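Long-range contact in enoyl-CoA hydratase (Mycobacterium smegmatis, PDB 3PE8), which probably catalyses the reversible addition of water to the double bond of enoyl-CoA thioesters, and binds a zinc ion: residues Pro9-Asp14 with Ser39-Ala44. Residues are numbered along the deposited sequence; the frame is centred on the assembly and turned at random.
Sequences PVLLVD and STFFRA
Leu11 reaches from strand 11-16 into the side of helix 35-50 and meets three residues there, Thr40, Phe41 and Ala44. Its CG stands anti to the backbone N (chi1 -171°), and beyond it the two methyls divide the work. CD2 is pressed against CB of Ala44 at 3.5 Å, tighter than usual for two carbons, and lies 4.0 Å from CA of Phe41, so it sits against the helix backbone itself. CD1 goes to the aromatic ring, approaching CD1 of Phe41 at 4.1 Å from the edge, close to the ring plane and not over a face. Lower on the side chain, CB of Leu11 rests 3.8 Å from CG2 of Thr40. That methyl is the branch that touches Leu11, while the threonine hydroxyl, OG1, hydrogen-bonds to the carbonyl O of Glu36 one turn back, which leaves an apolar branch for the leucine.

Packing is looser on either side of Leu11. Val10 comes no nearer than 4.1 Å, from its CG2 to OG1 of Thr40, and also touches Glu36 and Leu37 of the same helix. Val13 also points its CB toward the helix, but its CG2 stays 5.1 Å from CB of Ala44 and the side chain lies exposed, touching Arg20 and Leu22 of the next strand. Leu12 and Asp14, alternating with Leu11 and Val13, turn to the opposite, solvent-exposed side.

No hydrogen bond joins the two segments; the strand is held instead by backbone bonds to 19-24, whose Leu22 and Leu24 also touch Ala44 and Phe41. The axes of strand 11-14 and helix 39-44 approach to 9.5 Å and run nearly parallel, 23° apart. This is helix-on-sheet packing at the outermost strand, within this chain, of the crotonase-fold sheet, where helix 35-50 covers the N-terminal beta hairpin.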
ATOM      1  N   PRO A   9      -5.689  29.376 -33.794  1.00 33.21           N
ATOM      2  CA  PRO A   9      -5.106  28.161 -33.242  1.00 28.45           C
ATOM      3  C   PRO A   9      -6.037  27.536 -32.217  1.00 23.71           C
ATOM      4  O   PRO A   9      -6.800  28.245 -31.542  1.00 21.85           O
ATOM      5  CB  PRO A   9      -3.838  28.650 -32.559  1.00 28.96           C
ATOM      6  CG  PRO A   9      -4.104  30.058 -32.246  1.00 32.14           C
ATOM      7  CD  PRO A   9      -4.968  30.578 -33.353  1.00 33.54           C
ATOM      8  N   VAL A  10      -5.937  26.226 -32.082  1.00 19.40           N
ATOM      9  CA  VAL A  10      -6.764  25.504 -31.122  1.00 17.31           C
ATOM     10  C   VAL A  10      -6.345  25.748 -29.678  1.00 15.19           C
ATOM     11  O   VAL A  10      -7.103  25.414 -28.777  1.00 13.92           O
ATOM     12  CB  VAL A  10      -6.804  23.965 -31.373  1.00 17.25           C
ATOM     13  CG1 VAL A  10      -7.514  23.656 -32.711  1.00 19.94           C
ATOM     14  CG2 VAL A  10      -5.411  23.339 -31.235  1.00 18.69           C
ATOM     15  N   LEU A  11      -5.152  26.320 -29.458  1.00 14.53           N
ATOM     16  CA  LEU A  11      -4.637  26.606 -28.113  1.00 13.46           C
ATOM     17  C   LEU A  11      -3.959  27.957 -28.124  1.00 14.29           C
ATOM     18  O   LEU A  11      -3.022  28.147 -28.885  1.00 16.86           O
ATOM     19  CB  LEU A  11      -3.631  25.562 -27.625  1.00 13.56           C
ATOM     20  CG  LEU A  11      -3.231  25.684 -26.150  1.00 13.62           C
ATOM     21  CD1 LEU A  11      -4.338  25.229 -25.212  1.00 13.02           C
ATOM     22  CD2 LEU A  11      -1.935  24.869 -25.903  1.00 15.43           C
ATOM     23  N   LEU A  12      -4.439  28.897 -27.331  1.00 13.09           N
ATOM     24  CA  LEU A  12      -3.789  30.204 -27.221  1.00 13.86           C
ATOM     25  C   LEU A  12      -2.765  30.167 -26.109  1.00 13.77           C
ATOM     26  O   LEU A  12      -2.986  29.500 -25.081  1.00 13.66           O
ATOM     27  CB  LEU A  12      -4.809  31.310 -26.970  1.00 15.35           C
ATOM     28  CG  LEU A  12      -5.866  31.442 -28.060  1.00 17.03           C
ATOM     29  CD1 LEU A  12      -6.941  32.408 -27.618  1.00 21.87           C
ATOM     30  CD2 LEU A  12      -5.257  31.885 -29.384  1.00 20.42           C
ATOM     31  N   VAL A  13      -1.637  30.855 -26.322  1.00 13.86           N
ATOM     32  CA  VAL A  13      -0.525  30.853 -25.357  1.00 14.15           C
ATOM     33  C   VAL A  13      -0.099  32.295 -25.096  1.00 14.40           C
ATOM     34  O   VAL A  13       0.167  33.040 -26.026  1.00 16.10           O
ATOM     35  CB  VAL A  13       0.681  30.019 -25.878  1.00 14.66           C
ATOM     36  CG1 VAL A  13       1.843  30.007 -24.880  1.00 16.34           C
ATOM     37  CG2 VAL A  13       0.268  28.578 -26.278  1.00 15.11           C
ATOM     38  N   ASP A  14      -0.007  32.673 -23.811  1.00 13.17           N
ATOM     39  CA  ASP A  14       0.485  33.976 -23.391  1.00 14.38           C
ATOM     40  C   ASP A  14       1.500  33.745 -22.271  1.00 12.86           C
ATOM     41  O   ASP A  14       1.270  32.882 -21.420  1.00 13.99           O
ATOM     42  CB  ASP A  14      -0.644  34.821 -22.823  1.00 14.85           C
ATOM     43  CG  ASP A  14      -0.144  36.145 -22.248  1.00 17.42           C
ATOM     44  OD1 ASP A  14       0.151  36.225 -21.033  1.00 16.44           O
ATOM     45  OD2 ASP A  14       0.041  37.091 -23.046  1.00 21.06           O
ATOM     46  N   SER A  39      -2.960  16.824 -28.488  1.00 16.55           N
ATOM     47  CA  SER A  39      -1.538  16.844 -28.852  0.50 17.41           C
ATOM     48  C   SER A  39      -0.905  18.182 -28.498  1.00 16.67           C
ATOM     49  O   SER A  39       0.179  18.254 -27.891  1.00 17.11           O
ATOM     50  CB  SER A  39      -1.380  16.619 -30.352  0.50 18.71           C
ATOM     51  OG  SER A  39      -0.004  16.653 -30.730  0.50 21.15           O
ATOM     52  N   THR A  40      -1.578  19.245 -28.933  1.00 16.14           N
ATOM     53  CA  THR A  40      -1.081  20.608 -28.759  1.00 15.76           C
ATOM     54  C   THR A  40      -1.020  20.985 -27.267  1.00 14.91           C
ATOM     55  O   THR A  40      -0.026  21.565 -26.802  1.00 15.32           O
ATOM     56  CB  THR A  40      -1.950  21.615 -29.561  1.00 15.47           C
ATOM     57  OG1 THR A  40      -1.933  21.247 -30.954  1.00 18.06           O
ATOM     58  CG2 THR A  40      -1.402  23.037 -29.430  1.00 16.08           C
ATOM     59  N   PHE A  41      -2.067  20.646 -26.534  1.00 14.83           N
ATOM     60  CA  PHE A  41      -2.130  20.986 -25.105  1.00 13.32           C
ATOM     61  C   PHE A  41      -1.061  20.269 -24.299  1.00 13.78           C
ATOM     62  O   PHE A  41      -0.313  20.878 -23.510  1.00 13.12           O
ATOM     63  CB  PHE A  41      -3.514  20.663 -24.554  1.00 13.40           C
ATOM     64  CG  PHE A  41      -3.649  20.917 -23.088  1.00 12.78           C
ATOM     65  CD1 PHE A  41      -3.653  22.211 -22.586  1.00 14.69           C
ATOM     66  CD2 PHE A  41      -3.698  19.851 -22.197  1.00 14.29           C
ATOM     67  CE1 PHE A  41      -3.743  22.431 -21.214  1.00 13.48           C
ATOM     68  CE2 PHE A  41      -3.793  20.082 -20.827  1.00 14.09           C
ATOM     69  CZ  PHE A  41      -3.801  21.382 -20.355  1.00 14.10           C
ATOM     70  N   PHE A  42      -0.965  18.958 -24.488  1.00 14.02           N
ATOM     71  CA  PHE A  42      -0.002  18.171 -23.730  1.00 15.71           C
ATOM     72  C   PHE A  42       1.424  18.574 -24.071  1.00 15.88           C
ATOM     73  O   PHE A  42       2.287  18.628 -23.188  1.00 17.01           O
ATOM     74  CB  PHE A  42      -0.272  16.660 -23.841  1.00 16.59           C
ATOM     75  CG  PHE A  42      -1.571  16.231 -23.186  1.00 16.39           C
ATOM     76  CD1 PHE A  42      -1.792  16.489 -21.835  1.00 18.45           C
ATOM     77  CD2 PHE A  42      -2.588  15.631 -23.911  1.00 19.13           C
ATOM     78  CE1 PHE A  42      -2.996  16.148 -21.227  1.00 18.14           C
ATOM     79  CE2 PHE A  42      -3.799  15.289 -23.288  1.00 17.82           C
ATOM     80  CZ  PHE A  42      -3.977  15.522 -21.939  1.00 17.29           C
ATOM     81  N   ARG A  43       1.689  18.890 -25.346  1.00 16.39           N
ATOM     82  CA  ARG A  43       2.981  19.423 -25.740  1.00 17.05           C
ATOM     83  C   ARG A  43       3.267  20.790 -25.097  1.00 16.49           C
ATOM     84  O   ARG A  43       4.373  21.052 -24.664  1.00 17.11           O
ATOM     85  CB  ARG A  43       3.096  19.514 -27.274  1.00 18.26           C
ATOM     86  CG  ARG A  43       4.421  20.082 -27.764  1.00 23.36           C
ATOM     87  CD  ARG A  43       4.553  19.941 -29.286  1.00 31.08           C
ATOM     88  NE  ARG A  43       3.571  20.809 -29.953  1.00 36.66           N
ATOM     89  CZ  ARG A  43       2.497  20.417 -30.647  1.00 38.55           C
ATOM     90  NH1 ARG A  43       2.196  19.123 -30.834  1.00 39.92           N
ATOM     91  NH2 ARG A  43       1.712  21.350 -31.174  1.00 38.06           N
ATOM     92  N   ALA A  44       2.255  21.645 -25.029  1.00 15.56           N
ATOM     93  CA  ALA A  44       2.407  22.959 -24.404  1.00 14.98           C
ATOM     94  C   ALA A  44       2.760  22.863 -22.912  1.00 14.35           C
ATOM     95  O   ALA A  44       3.570  23.660 -22.408  1.00 14.50           O
ATOM     96  CB  ALA A  44       1.123  23.807 -24.622  1.00 13.81           C
TER